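Local structure of cytochrome c (Pseudomonas aeruginosa, 6RTE) at residues Phe142-Leu147 and Ile162-Arg167; Asp166-Ile171 and Gly458-Leu463; Arg406-Ser411 and Val497-Gly502; Tyr413-Thr418 and Val452-Asp457. The protein acts as the dihydro-heme d1 dehydrogenase NirN in heme d1 biosynthesis, pairing a heme c domain with an eight-bladed beta-propeller. All blocks are in the same frame, centred on the assembly; numbering follows the deposited sequence.

Contact 1 (Phe142-Leu147 and Ile162-Arg167); sequences FEADPL and ILDGDR
Ala144 sets its methyl against the carboxylate of Asp164, with Ala144 CB 3.3 Å from Asp164 OD2, where the loop leading into the beta-propeller passes the end of strand 159-164, a middle strand of its four-stranded blade. One step along, Asp145 CB lies 3.9 Å from Asp166 OD2. No direct hydrogen bond joins the two segments; three waters do that work. One links Asp145 O to Gly165 N. A second accepts from Asp145 N and donates to Asp164 OD1 and Asp166 OD2. A third donates to both Asp145 OD2 and Asp166 OD2, two oxygens that are 4.4 Å apart. Their mutual repulsion is probably eased further by the salt bridge from Arg456 NH1 to Asp145 OD2.

Behind this shell, Asp164 is held by its own turn. With CG anti to the backbone N (chi1 -177°), its carboxylate folds over the chain that follows, and Asp164 OD1 takes the N-H of Asp166 N (2.9 Å) in an Asx turn. Arg167 N reaches the same oxygen from well above the carboxylate plane. Asp164 OD2 is left to Arg167 NE, a long, weak salt bridge of 3.4 Å in the plane of the guanidinium.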
loop_
_atom_site.group_PDB
_atom_site.type_symbol
_atom_site.label_atom_id
_atom_site.label_comp_id
_atom_site.label_asym_id
_atom_site.label_seq_id
_atom_site.Cartn_x
_atom_site.Cartn_y
_atom_site.Cartn_z
ATOM N N PHE A 142 9.452 -24.149 -9.827
ATOM C CA PHE A 142 9.449 -24.738 -8.498
ATOM C C PHE A 142 8.296 -25.727 -8.405
ATOM O O PHE A 142 7.433 -25.792 -9.285
ATOM C CB PHE A 142 9.301 -23.640 -7.441
ATOM C CG PHE A 142 8.236 -22.646 -7.777
ATOM C CD1 PHE A 142 6.904 -22.931 -7.536
ATOM C CD2 PHE A 142 8.560 -21.438 -8.376
ATOM C CE1 PHE A 142 5.923 -22.036 -7.862
ATOM C CE2 PHE A 142 7.591 -20.540 -8.697
ATOM C CZ PHE A 142 6.262 -20.829 -8.447
ATOM N N GLU A 143 8.276 -26.482 -7.307
ATOM C CA GLU A 143 7.225 -27.462 -7.080
ATOM C C GLU A 143 6.088 -26.929 -6.219
ATOM O O GLU A 143 5.006 -27.522 -6.214
ATOM C CB GLU A 143 7.827 -28.729 -6.446
ATOM C CG GLU A 143 8.985 -29.304 -7.273
ATOM C CD GLU A 143 9.138 -30.815 -7.165
ATOM O OE1 GLU A 143 9.894 -31.277 -6.281
ATOM O OE2 GLU A 143 8.521 -31.543 -7.981
ATOM N N ALA A 144 6.289 -25.813 -5.525
ATOM C CA ALA A 144 5.243 -25.267 -4.673
ATOM C C ALA A 144 4.017 -24.874 -5.495
ATOM O O ALA A 144 4.103 -24.561 -6.687
ATOM C CB ALA A 144 5.766 -24.049 -3.910
ATOM N N ASP A 145 2.871 -24.889 -4.843
ATOM C CA ASP A 145 1.620 -24.504 -5.486
ATOM C C ASP A 145 1.661 -23.022 -5.847
ATOM O O ASP A 145 1.758 -22.170 -4.947
ATOM C CB ASP A 145 0.454 -24.827 -4.548
ATOM C CG ASP A 145 -0.883 -24.318 -5.064
ATOM O OD1 ASP A 145 -0.954 -23.813 -6.211
ATOM O OD2 ASP A 145 -1.869 -24.427 -4.300
ATOM N N PRO A 146 1.607 -22.662 -7.133
ATOM C CA PRO A 146 1.680 -21.229 -7.488
ATOM C C PRO A 146 0.572 -20.391 -6.871
ATOM O O PRO A 146 0.774 -19.186 -6.611
ATOM C CB PRO A 146 1.570 -21.230 -9.020
ATOM C CG PRO A 146 1.902 -22.631 -9.445
ATOM C CD PRO A 146 1.465 -23.524 -8.320
ATOM N N LEU A 147 -0.597 -20.972 -6.644
ATOM C CA LEU A 147 -1.738 -20.221 -6.134
ATOM C C LEU A 147 -1.751 -20.109 -4.613
ATOM O O LEU A 147 -2.622 -19.421 -4.065
ATOM C CB LEU A 147 -3.044 -20.876 -6.616
ATOM C CG LEU A 147 -3.235 -20.833 -8.137
ATOM C CD1 LEU A 147 -4.523 -21.545 -8.536
ATOM C CD2 LEU A 147 -3.230 -19.403 -8.664
ATOM N N ILE A 162 9.467 -14.740 -1.264
ATOM C CA ILE A 162 8.402 -15.533 -1.866
ATOM C C ILE A 162 8.293 -16.800 -1.039
ATOM O O ILE A 162 9.277 -17.537 -0.887
ATOM C CB ILE A 162 8.685 -15.847 -3.343
ATOM C CG1 ILE A 162 9.007 -14.576 -4.113
ATOM C CG2 ILE A 162 7.485 -16.554 -3.979
ATOM C CD1 ILE A 162 7.910 -13.546 -4.097
ATOM N N LEU A 163 7.114 -17.053 -0.489
ATOM C CA LEU A 163 6.922 -18.136 0.468
ATOM C C LEU A 163 6.024 -19.220 -0.112
ATOM O O LEU A 163 4.947 -18.925 -0.636
ATOM C CB LEU A 163 6.311 -17.596 1.763
ATOM C CG LEU A 163 6.506 -18.418 3.030
ATOM C CD1 LEU A 163 7.910 -18.197 3.581
ATOM C CD2 LEU A 163 5.443 -18.047 4.052
ATOM N N ASP A 164 6.482 -20.469 -0.015
ATOM C CA ASP A 164 5.634 -21.640 -0.200
ATOM C C ASP A 164 4.564 -21.665 0.884
ATOM O O ASP A 164 4.878 -21.774 2.073
ATOM C CB ASP A 164 6.521 -22.892 -0.141
ATOM C CG ASP A 164 5.765 -24.197 -0.401
ATOM O OD1 ASP A 164 4.561 -24.297 -0.094
ATOM O OD2 ASP A 164 6.408 -25.144 -0.897
ATOM N N GLY A 165 3.300 -21.545 0.479
ATOM C CA GLY A 165 2.206 -21.409 1.427
ATOM C C GLY A 165 1.737 -22.690 2.084
ATOM O O GLY A 165 0.883 -22.634 2.974
ATOM N N ASP A 166 2.263 -23.836 1.664
ATOM C CA ASP A 166 1.978 -25.110 2.308
ATOM C C ASP A 166 3.113 -25.578 3.203
ATOM O O ASP A 166 2.861 -26.186 4.252
ATOM C CB ASP A 166 1.683 -26.174 1.246
ATOM C CG ASP A 166 0.405 -25.882 0.479
ATOM O OD1 ASP A 166 -0.668 -25.840 1.117
ATOM O OD2 ASP A 166 0.475 -25.671 -0.749
ATOM N N ARG A 167 4.360 -25.314 2.816
ATOM C CA ARG A 167 5.506 -25.608 3.670
ATOM C C ARG A 167 5.902 -24.421 4.542
ATOM O O ARG A 167 6.614 -24.610 5.533
ATOM C CB ARG A 167 6.716 -26.031 2.823
ATOM C CG ARG A 167 6.544 -27.355 2.080
ATOM C CD ARG A 167 7.882 -27.932 1.602
ATOM N NE ARG A 167 8.019 -27.907 0.142
ATOM C CZ ARG A 167 8.758 -28.764 -0.569
ATOM N NH1 ARG A 167 9.438 -29.740 0.033
ATOM N NH2 ARG A 167 8.809 -28.652 -1.893
HETATM O O HOH W 1 2.684 -22.328 -2.382
HETATM O O HOH W 2 2.851 -25.110 -1.938
HETATM O O HOH W 3 -1.936 -25.502 -1.930
#

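Contact 2 (Asp166-Ile171 and Gly458-Leu463); sequences DRFEPI and GRYALL
Phe168 and Tyr460 meet because both carry CG anti to their own carbonyl carbon (chi1 -57° and -61°), which sends the two rings into the gap between neighbouring propeller blades. Phe168 belongs to the turn between strands 159-164 and 169-175, where it forms a G1 beta bulge with Glu169 opposite Asp164; Tyr460 starts strand 460-465 of the next blade. The backbones stay far apart, so side chains alone make the contact.

The rings form a T-shaped pair. Phe168 presents its edge to one face of Tyr460, with centroids 5.2 Å apart and planes at 79°, and the closest approach is Phe168 CZ to Tyr460 CD2 at 3.7 Å. Two residues further along the strand, Leu462 CD1 comes 4.0 Å from Phe168 CE1. Val474 and Thr455 also touch Phe168, which is buried.

Towards solvent the chemistry turns polar. The rim of Tyr460 abuts one face of the Arg459 guanidinium, with Tyr460 CE2 4.1 Å above that plane, over its centre. Arg459 NE is committed to a salt bridge with Asp457. Asp166 OD1 remains 4.1 Å from Arg459 NH1, and the water between them bonds weakly to both. The attraction across this outer end is therefore probably modest and long-range, so that between these two segments the edge-to-face rings and Leu462 make most of the contact.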
loop_
_atom_site.group_PDB
_atom_site.type_symbol
_atom_site.label_atom_id
_atom_site.label_comp_id
_atom_site.label_asym_id
_atom_site.label_seq_id
_atom_site.Cartn_x
_atom_site.Cartn_y
_atom_site.Cartn_z
ATOM N N ASP A 166 2.263 -23.836 1.664
ATOM C CA ASP A 166 1.978 -25.110 2.308
ATOM C C ASP A 166 3.113 -25.578 3.203
ATOM O O ASP A 166 2.861 -26.186 4.252
ATOM C CB ASP A 166 1.683 -26.174 1.246
ATOM C CG ASP A 166 0.405 -25.882 0.479
ATOM O OD1 ASP A 166 -0.668 -25.840 1.117
ATOM O OD2 ASP A 166 0.475 -25.671 -0.749
ATOM N N ARG A 167 4.360 -25.314 2.816
ATOM C CA ARG A 167 5.506 -25.608 3.670
ATOM C C ARG A 167 5.902 -24.421 4.542
ATOM O O ARG A 167 6.614 -24.610 5.533
ATOM C CB ARG A 167 6.716 -26.031 2.823
ATOM C CG ARG A 167 6.544 -27.355 2.080
ATOM C CD ARG A 167 7.882 -27.932 1.602
ATOM N NE ARG A 167 8.019 -27.907 0.142
ATOM C CZ ARG A 167 8.758 -28.764 -0.569
ATOM N NH1 ARG A 167 9.438 -29.740 0.033
ATOM N NH2 ARG A 167 8.809 -28.652 -1.893
ATOM N N PHE A 168 5.455 -23.210 4.200
ATOM C CA PHE A 168 5.837 -22.000 4.927
ATOM C C PHE A 168 7.357 -21.867 4.968
ATOM O O PHE A 168 7.962 -21.587 6.006
ATOM C CB PHE A 168 5.229 -21.995 6.332
ATOM C CG PHE A 168 3.732 -22.117 6.331
ATOM C CD1 PHE A 168 2.946 -21.081 5.846
ATOM C CD2 PHE A 168 3.114 -23.268 6.789
ATOM C CE1 PHE A 168 1.571 -21.186 5.829
ATOM C CE2 PHE A 168 1.733 -23.381 6.774
ATOM C CZ PHE A 168 0.963 -22.332 6.297
ATOM N N GLU A 169 7.974 -22.088 3.812
ATOM C CA GLU A 169 9.406 -21.952 3.618
ATOM C C GLU A 169 9.660 -21.044 2.425
ATOM O O GLU A 169 8.871 -21.023 1.476
ATOM C CB GLU A 169 10.070 -23.314 3.369
ATOM C CG GLU A 169 9.825 -24.344 4.455
ATOM C CD GLU A 169 10.274 -25.737 4.036
ATOM O OE1 GLU A 169 10.978 -25.848 3.008
ATOM O OE2 GLU A 169 9.920 -26.717 4.727
ATOM N N PRO A 170 10.752 -20.283 2.448
ATOM C CA PRO A 170 11.052 -19.406 1.312
ATOM C C PRO A 170 11.524 -20.198 0.103
ATOM O O PRO A 170 12.296 -21.149 0.222
ATOM C CB PRO A 170 12.151 -18.482 1.847
ATOM C CG PRO A 170 12.773 -19.224 2.975
ATOM C CD PRO A 170 11.729 -20.146 3.542
ATOM N N ILE A 171 11.035 -19.805 -1.071
ATOM C CA ILE A 171 11.578 -20.299 -2.328
ATOM C C ILE A 171 12.401 -19.248 -3.048
ATOM O O ILE A 171 13.089 -19.581 -4.029
ATOM C CB ILE A 171 10.475 -20.847 -3.262
ATOM C CG1 ILE A 171 9.504 -19.752 -3.696
ATOM C CG2 ILE A 171 9.709 -21.973 -2.564
ATOM C CD1 ILE A 171 8.528 -20.222 -4.776
ATOM N N GLY A 458 -7.724 -20.991 3.660
ATOM C CA GLY A 458 -8.098 -20.441 4.949
ATOM C C GLY A 458 -7.692 -21.255 6.154
ATOM O O GLY A 458 -8.067 -20.893 7.278
ATOM N N ARG A 459 -6.936 -22.341 5.968
ATOM C CA ARG A 459 -6.560 -23.189 7.094
ATOM C C ARG A 459 -5.540 -22.533 8.019
ATOM O O ARG A 459 -5.472 -22.898 9.200
ATOM C CB ARG A 459 -5.995 -24.521 6.596
ATOM C CG ARG A 459 -7.048 -25.553 6.217
ATOM C CD ARG A 459 -6.390 -26.896 5.902
ATOM N NE ARG A 459 -5.401 -26.773 4.829
ATOM C CZ ARG A 459 -4.300 -27.515 4.720
ATOM N NH1 ARG A 459 -3.469 -27.311 3.704
ATOM N NH2 ARG A 459 -4.019 -28.448 5.626
ATOM N N TYR A 460 -4.746 -21.585 7.521
ATOM C CA TYR A 460 -3.721 -20.937 8.329
ATOM C C TYR A 460 -3.770 -19.432 8.132
ATOM O O TYR A 460 -4.122 -18.939 7.059
ATOM C CB TYR A 460 -2.318 -21.449 7.983
ATOM C CG TYR A 460 -2.139 -22.928 8.214
ATOM C CD1 TYR A 460 -1.837 -23.419 9.476
ATOM C CD2 TYR A 460 -2.273 -23.834 7.170
ATOM C CE1 TYR A 460 -1.674 -24.776 9.692
ATOM C CE2 TYR A 460 -2.110 -25.188 7.376
ATOM C CZ TYR A 460 -1.810 -25.652 8.638
ATOM O OH TYR A 460 -1.647 -27.000 8.851
ATOM N N ALA A 461 -3.401 -18.706 9.189
ATOM C CA ALA A 461 -3.338 -17.253 9.177
ATOM C C ALA A 461 -1.914 -16.818 9.491
ATOM O O ALA A 461 -1.264 -17.385 10.372
ATOM C CB ALA A 461 -4.316 -16.648 10.193
ATOM N N LEU A 462 -1.431 -15.815 8.765
ATOM C CA LEU A 462 -0.049 -15.351 8.880
ATOM C C LEU A 462 -0.047 -13.925 9.422
ATOM O O LEU A 462 -0.519 -12.997 8.752
ATOM C CB LEU A 462 0.665 -15.432 7.533
ATOM C CG LEU A 462 1.091 -16.844 7.116
ATOM C CD1 LEU A 462 -0.105 -17.734 6.797
ATOM C CD2 LEU A 462 2.042 -16.769 5.935
ATOM N N LEU A 463 0.492 -13.763 10.629
ATOM C CA LEU A 463 0.538 -12.491 11.338
ATOM C C LEU A 463 1.951 -11.918 11.317
ATOM O O LEU A 463 2.938 -12.656 11.357
ATOM C CB LEU A 463 0.086 -12.669 12.796
ATOM C CG LEU A 463 -1.415 -12.763 13.084
ATOM C CD1 LEU A 463 -2.105 -13.874 12.296
ATOM C CD2 LEU A 463 -1.634 -12.960 14.588
HETATM O O HOH W 4 -3.049 -24.299 3.049
#

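Contact 3 (Arg406-Ser411 and Val497-Gly502); sequences RSHADS and VGNKIG
His408 heads a type I turn that runs to Ser411, and its CA comes within 8.6 Å of the CA of Asn499 on the short helix 497-501, a single turn closed by Ile501 N to Val497 O. The helix directly follows strand 491-496, the strand from the end of the chain that pairs with strand 150-154 and so closes the propeller ring. The contact thus ties this C-terminal tail to the loop between strands 405-406 and 413-417 of another blade.

Asn499 points its amide at the edge of the His408 ring, the two planes 66° apart. The bond from His408 NE2 to Asn499 OD1 is weak, 3.3 Å long and bent to 126° at the hydrogen. The stronger partners lie beside it: His408 NE2 also donates to Arg456 O, while Asn499 ND2 donates to Thr455 O. Both side chains therefore converge on the backbone that follows strand 449-454, and their mutual bond is a minor part of the network.

Arg406 reaches the helix on another side. A bend at chi2 (72°) turns its chain so that Arg406 NH2 comes 3.6 Å from Lys500 CD and 3.9 Å from Lys500 NZ. Arg406 NH2 is held by a salt bridge to Glu453 OE1, which probably offsets the nearness of the Lys500 charge.

The rotation of the imidazole is fixed from its far side: Asp410 N donates to His408 ND1 at 3.1 Å, nearly straight, with the donor tilted slightly from the ring plane.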
loop_
_atom_site.group_PDB
_atom_site.type_symbol
_atom_site.label_atom_id
_atom_site.label_comp_id
_atom_site.label_asym_id
_atom_site.label_seq_id
_atom_site.Cartn_x
_atom_site.Cartn_y
_atom_site.Cartn_z
ATOM N N ARG A 406 -9.040 -8.292 8.056
ATOM C CA ARG A 406 -9.018 -9.369 7.081
ATOM C C ARG A 406 -9.890 -10.504 7.584
ATOM O O ARG A 406 -10.114 -10.653 8.791
ATOM C CB ARG A 406 -7.592 -9.871 6.834
ATOM C CG ARG A 406 -7.386 -10.552 5.483
ATOM C CD ARG A 406 -7.409 -9.541 4.352
ATOM N NE ARG A 406 -6.623 -9.986 3.208
ATOM C CZ ARG A 406 -7.092 -10.734 2.206
ATOM N NH1 ARG A 406 -8.357 -11.141 2.198
ATOM N NH2 ARG A 406 -6.287 -11.079 1.208
ATOM N N SER A 407 -10.372 -11.309 6.644
ATOM C CA SER A 407 -11.117 -12.519 6.977
ATOM C C SER A 407 -11.012 -13.487 5.802
ATOM O O SER A 407 -10.236 -13.273 4.867
ATOM C CB SER A 407 -12.574 -12.186 7.314
ATOM O OG SER A 407 -13.237 -13.331 7.807
ATOM N N HIS A 408 -11.805 -14.555 5.855
ATOM C CA HIS A 408 -11.797 -15.602 4.841
ATOM C C HIS A 408 -13.146 -16.305 4.904
ATOM O O HIS A 408 -13.764 -16.386 5.970
ATOM C CB HIS A 408 -10.652 -16.598 5.074
ATOM C CG HIS A 408 -10.351 -17.476 3.895
ATOM N ND1 HIS A 408 -11.005 -18.671 3.665
ATOM C CD2 HIS A 408 -9.445 -17.351 2.898
ATOM C CE1 HIS A 408 -10.526 -19.232 2.571
ATOM N NE2 HIS A 408 -9.575 -18.452 2.088
ATOM N N ALA A 409 -13.603 -16.797 3.746
ATOM C CA ALA A 409 -14.869 -17.514 3.698
ATOM C C ALA A 409 -14.890 -18.671 4.685
ATOM O O ALA A 409 -15.937 -18.976 5.269
ATOM C CB ALA A 409 -15.130 -18.021 2.276
ATOM N N ASP A 410 -13.738 -19.311 4.899
ATOM C CA ASP A 410 -13.611 -20.454 5.795
ATOM C C ASP A 410 -13.411 -20.051 7.250
ATOM O O ASP A 410 -13.405 -20.931 8.118
ATOM C CB ASP A 410 -12.446 -21.334 5.311
ATOM C CG ASP A 410 -12.188 -22.540 6.212
ATOM O OD1 ASP A 410 -11.379 -22.419 7.160
ATOM O OD2 ASP A 410 -12.795 -23.607 5.971
ATOM N N SER A 411 -13.269 -18.758 7.550
ATOM C CA SER A 411 -13.064 -18.359 8.940
ATOM C C SER A 411 -14.337 -17.760 9.531
ATOM O O SER A 411 -15.050 -17.021 8.848
ATOM C CB SER A 411 -11.940 -17.330 9.059
ATOM O OG SER A 411 -11.704 -16.998 10.417
ATOM N N VAL A 497 -1.347 -15.299 -3.176
ATOM C CA VAL A 497 -1.781 -15.256 -4.573
ATOM C C VAL A 497 -3.244 -15.671 -4.692
ATOM O O VAL A 497 -4.077 -14.946 -5.255
ATOM C CB VAL A 497 -0.888 -16.159 -5.445
ATOM C CG1 VAL A 497 -1.476 -16.297 -6.848
ATOM C CG2 VAL A 497 0.529 -15.629 -5.507
ATOM N N GLY A 498 -3.567 -16.861 -4.186
ATOM C CA GLY A 498 -4.906 -17.401 -4.361
ATOM C C GLY A 498 -5.986 -16.472 -3.848
ATOM O O GLY A 498 -6.996 -16.248 -4.511
ATOM N N ASN A 499 -5.785 -15.909 -2.654
ATOM C CA ASN A 499 -6.804 -15.030 -2.096
ATOM C C ASN A 499 -6.848 -13.684 -2.804
ATOM O O ASN A 499 -7.923 -13.088 -2.922
ATOM C CB ASN A 499 -6.567 -14.851 -0.598
ATOM C CG ASN A 499 -6.894 -16.098 0.186
ATOM O OD1 ASN A 499 -7.771 -16.863 -0.199
ATOM N ND2 ASN A 499 -6.184 -16.318 1.280
ATOM N N LYS A 500 -5.712 -13.197 -3.307
ATOM C CA LYS A 500 -5.703 -11.887 -3.950
ATOM C C LYS A 500 -6.361 -11.912 -5.323
ATOM O O LYS A 500 -6.950 -10.909 -5.738
ATOM C CB LYS A 500 -4.274 -11.354 -4.087
ATOM C CG LYS A 500 -3.509 -11.206 -2.785
ATOM C CD LYS A 500 -4.274 -10.435 -1.734
ATOM C CE LYS A 500 -4.614 -9.049 -2.216
ATOM N NZ LYS A 500 -4.949 -8.168 -1.067
ATOM N N ILE A 501 -6.258 -13.027 -6.052
ATOM C CA ILE A 501 -6.844 -13.118 -7.388
ATOM C C ILE A 501 -8.220 -13.786 -7.385
ATOM O O ILE A 501 -8.878 -13.823 -8.440
ATOM C CB ILE A 501 -5.905 -13.868 -8.359
ATOM C CG1 ILE A 501 -5.894 -15.372 -8.074
ATOM C CG2 ILE A 501 -4.489 -13.306 -8.265
ATOM C CD1 ILE A 501 -5.047 -16.177 -9.054
ATOM N N GLY A 502 -8.670 -14.312 -6.250
ATOM C CA GLY A 502 -9.944 -15.002 -6.173
ATOM C C GLY A 502 -11.118 -14.072 -5.930
ATOM O O GLY A 502 -10.936 -12.890 -5.610
#

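Contact 4 (Tyr413-Thr418 and Val452-Asp457); sequences YAWTDT and VEFTRD
Trp415 and Val452 bring their CA atoms to 6.9 Å as strands 413-417 and 449-454, from adjacent propeller blades, pass each other in roughly opposite directions. They belong to separate sheets, and no hydrogen bond crosses between these segments; the contact is a face-to-face meeting of two blades, buried and made of three side chains.

The indole does most of the touching. Phe454 drives its edge into one indole face in a T-shaped stack, its ring standing almost perpendicular to the five-membered ring (88°) with centroids 4.8 Å apart. Phe454 CZ leads, 3.4 Å from Trp415 NE1, while Phe454 CE2 lies 3.7 Å from Trp415 CE2. Val452 deals with the other end of the indole. Val452 CG1, anti to the backbone N (chi1 175°), comes 3.8 Å from Trp415 CE3, and Val452 CG2 rests near Trp415 CB. Ala461, on the neighbouring strand 460-465, touches all three residues.

Although buried, the indole N-H has a polar partner: Trp415 NE1 is hydrogen-bonded to Ser411 OG. Just past Phe454 the strand gives way to a turn, where Thr455 OG1 donates to Asp457 OD1 at 2.9 Å, nearly along the C-O direction of that carboxylate oxygen.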
loop_
_atom_site.group_PDB
_atom_site.type_symbol
_atom_site.label_atom_id
_atom_site.label_comp_id
_atom_site.label_asym_id
_atom_site.label_seq_id
_atom_site.Cartn_x
_atom_site.Cartn_y
_atom_site.Cartn_z
ATOM N N TYR A 413 -14.312 -15.544 11.983
ATOM C CA TYR A 413 -13.933 -14.309 12.651
ATOM C C TYR A 413 -13.400 -13.298 11.644
ATOM O O TYR A 413 -12.882 -13.660 10.584
ATOM C CB TYR A 413 -12.848 -14.538 13.718
ATOM C CG TYR A 413 -13.027 -15.786 14.546
ATOM C CD1 TYR A 413 -13.938 -15.825 15.598
ATOM C CD2 TYR A 413 -12.268 -16.921 14.294
ATOM C CE1 TYR A 413 -14.098 -16.963 16.363
ATOM C CE2 TYR A 413 -12.416 -18.065 15.059
ATOM C CZ TYR A 413 -13.335 -18.083 16.090
ATOM O OH TYR A 413 -13.487 -19.224 16.852
ATOM N N ALA A 414 -13.531 -12.024 11.998
ATOM C CA ALA A 414 -12.802 -10.943 11.348
ATOM C C ALA A 414 -11.587 -10.604 12.206
ATOM O O ALA A 414 -11.721 -10.360 13.410
ATOM C CB ALA A 414 -13.685 -9.709 11.160
ATOM N N TRP A 415 -10.413 -10.585 11.587
ATOM C CA TRP A 415 -9.150 -10.433 12.298
ATOM C C TRP A 415 -8.675 -8.992 12.149
ATOM O O TRP A 415 -8.467 -8.520 11.026
ATOM C CB TRP A 415 -8.099 -11.401 11.747
ATOM C CG TRP A 415 -8.502 -12.861 11.748
ATOM C CD1 TRP A 415 -9.690 -13.393 11.321
ATOM C CD2 TRP A 415 -7.699 -13.972 12.175
ATOM N NE1 TRP A 415 -9.679 -14.761 11.471
ATOM C CE2 TRP A 415 -8.467 -15.141 11.988
ATOM C CE3 TRP A 415 -6.410 -14.091 12.693
ATOM C CZ2 TRP A 415 -7.986 -16.408 12.306
ATOM C CZ3 TRP A 415 -5.935 -15.352 13.013
ATOM C CH2 TRP A 415 -6.720 -16.493 12.819
ATOM N N THR A 416 -8.496 -8.298 13.274
ATOM C CA THR A 416 -8.055 -6.906 13.252
ATOM C C THR A 416 -7.062 -6.690 14.396
ATOM O O THR A 416 -6.557 -7.643 14.995
ATOM C CB THR A 416 -9.263 -5.960 13.308
ATOM O OG1 THR A 416 -8.841 -4.622 13.012
ATOM C CG2 THR A 416 -9.923 -5.993 14.682
ATOM N N ASP A 417 -6.769 -5.426 14.702
ATOM C CA ASP A 417 -5.650 -5.098 15.574
ATOM C C ASP A 417 -5.899 -3.759 16.261
ATOM O O ASP A 417 -6.918 -3.103 16.030
ATOM C CB ASP A 417 -4.347 -5.042 14.767
ATOM C CG ASP A 417 -4.400 -3.997 13.663
ATOM O OD1 ASP A 417 -4.480 -2.793 13.991
ATOM O OD2 ASP A 417 -4.381 -4.375 12.468
ATOM N N THR A 418 -4.949 -3.367 17.121
ATOM C CA THR A 418 -4.849 -2.000 17.632
ATOM C C THR A 418 -3.458 -1.475 17.277
ATOM O O THR A 418 -2.752 -0.898 18.119
ATOM C CB THR A 418 -5.098 -1.937 19.139
ATOM O OG1 THR A 418 -4.003 -2.535 19.839
ATOM C CG2 THR A 418 -6.393 -2.663 19.502
ATOM N N VAL A 452 -2.986 -9.464 8.780
ATOM C CA VAL A 452 -3.282 -10.889 8.722
ATOM C C VAL A 452 -3.583 -11.257 7.277
ATOM O O VAL A 452 -4.341 -10.552 6.597
ATOM C CB VAL A 452 -4.467 -11.249 9.639
ATOM C CG1 VAL A 452 -4.864 -12.720 9.475
ATOM C CG2 VAL A 452 -4.128 -10.928 11.096
ATOM N N GLU A 453 -2.981 -12.344 6.808
ATOM C CA GLU A 453 -3.309 -12.952 5.523
ATOM C C GLU A 453 -3.461 -14.453 5.735
ATOM O O GLU A 453 -2.796 -15.033 6.597
ATOM C CB GLU A 453 -2.224 -12.665 4.473
ATOM C CG GLU A 453 -2.557 -13.125 3.062
ATOM C CD GLU A 453 -3.451 -12.155 2.322
ATOM O OE1 GLU A 453 -4.042 -11.275 2.981
ATOM O OE2 GLU A 453 -3.554 -12.261 1.088
ATOM N N PHE A 454 -4.347 -15.074 4.954
ATOM C CA PHE A 454 -4.620 -16.501 5.051
ATOM C C PHE A 454 -4.017 -17.266 3.876
ATOM O O PHE A 454 -3.735 -16.702 2.817
ATOM C CB PHE A 454 -6.134 -16.774 5.087
ATOM C CG PHE A 454 -6.844 -16.146 6.252
ATOM C CD1 PHE A 454 -7.344 -14.858 6.158
ATOM C CD2 PHE A 454 -7.022 -16.850 7.428
ATOM C CE1 PHE A 454 -7.998 -14.271 7.223
ATOM C CE2 PHE A 454 -7.683 -16.271 8.509
ATOM C CZ PHE A 454 -8.171 -14.979 8.403
ATOM N N THR A 455 -3.830 -18.570 4.083
ATOM C CA THR A 455 -3.618 -19.491 2.972
ATOM C C THR A 455 -4.854 -19.503 2.077
ATOM O O THR A 455 -5.942 -19.070 2.471
ATOM C CB THR A 455 -3.348 -20.909 3.471
ATOM O OG1 THR A 455 -4.370 -21.289 4.408
ATOM C CG2 THR A 455 -1.982 -21.012 4.138
ATOM N N ARG A 456 -4.684 -20.032 0.862
ATOM C CA ARG A 456 -5.774 -19.964 -0.110
ATOM C C ARG A 456 -7.024 -20.671 0.404
ATOM O O ARG A 456 -8.140 -20.219 0.132
ATOM C CB ARG A 456 -5.329 -20.545 -1.457
ATOM C CG ARG A 456 -4.929 -22.015 -1.432
ATOM C CD ARG A 456 -4.456 -22.493 -2.805
ATOM N NE ARG A 456 -5.488 -22.340 -3.836
ATOM C CZ ARG A 456 -5.606 -23.124 -4.906
ATOM N NH1 ARG A 456 -4.764 -24.131 -5.101
ATOM N NH2 ARG A 456 -6.577 -22.907 -5.783
ATOM N N ASP A 457 -6.861 -21.752 1.167
ATOM C CA ASP A 457 -7.992 -22.488 1.726
ATOM C C ASP A 457 -8.382 -22.020 3.126
ATOM O O ASP A 457 -9.291 -22.605 3.728
ATOM C CB ASP A 457 -7.680 -23.990 1.755
ATOM C CG ASP A 457 -6.560 -24.339 2.724
ATOM O OD1 ASP A 457 -5.955 -23.407 3.301
ATOM O OD2 ASP A 457 -6.281 -25.544 2.914
#

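Contact 4 is the buried one, aromatic and aliphatic throughout; contact 3 lies at the surface and relies on polar and charged groups, while contacts 1 and 2 are only partly buried. Contacts 2 and 4 both use the blade of strands 449-454 and 460-465, one packing against each neighbouring blade, and each centres on a T-shaped aromatic pair. Contacts 1 and 2 share Asp166 and Arg167 at the turn after strand 159-164, but contact 1 joins the lead-in loop to a strand of its own blade, largely through waters. Residues 452-457 of contact 4 reach contacts 1 and 3 through charged side chains. Leu147 also packs on Val497 and Ile501, joining contacts 1 and 3.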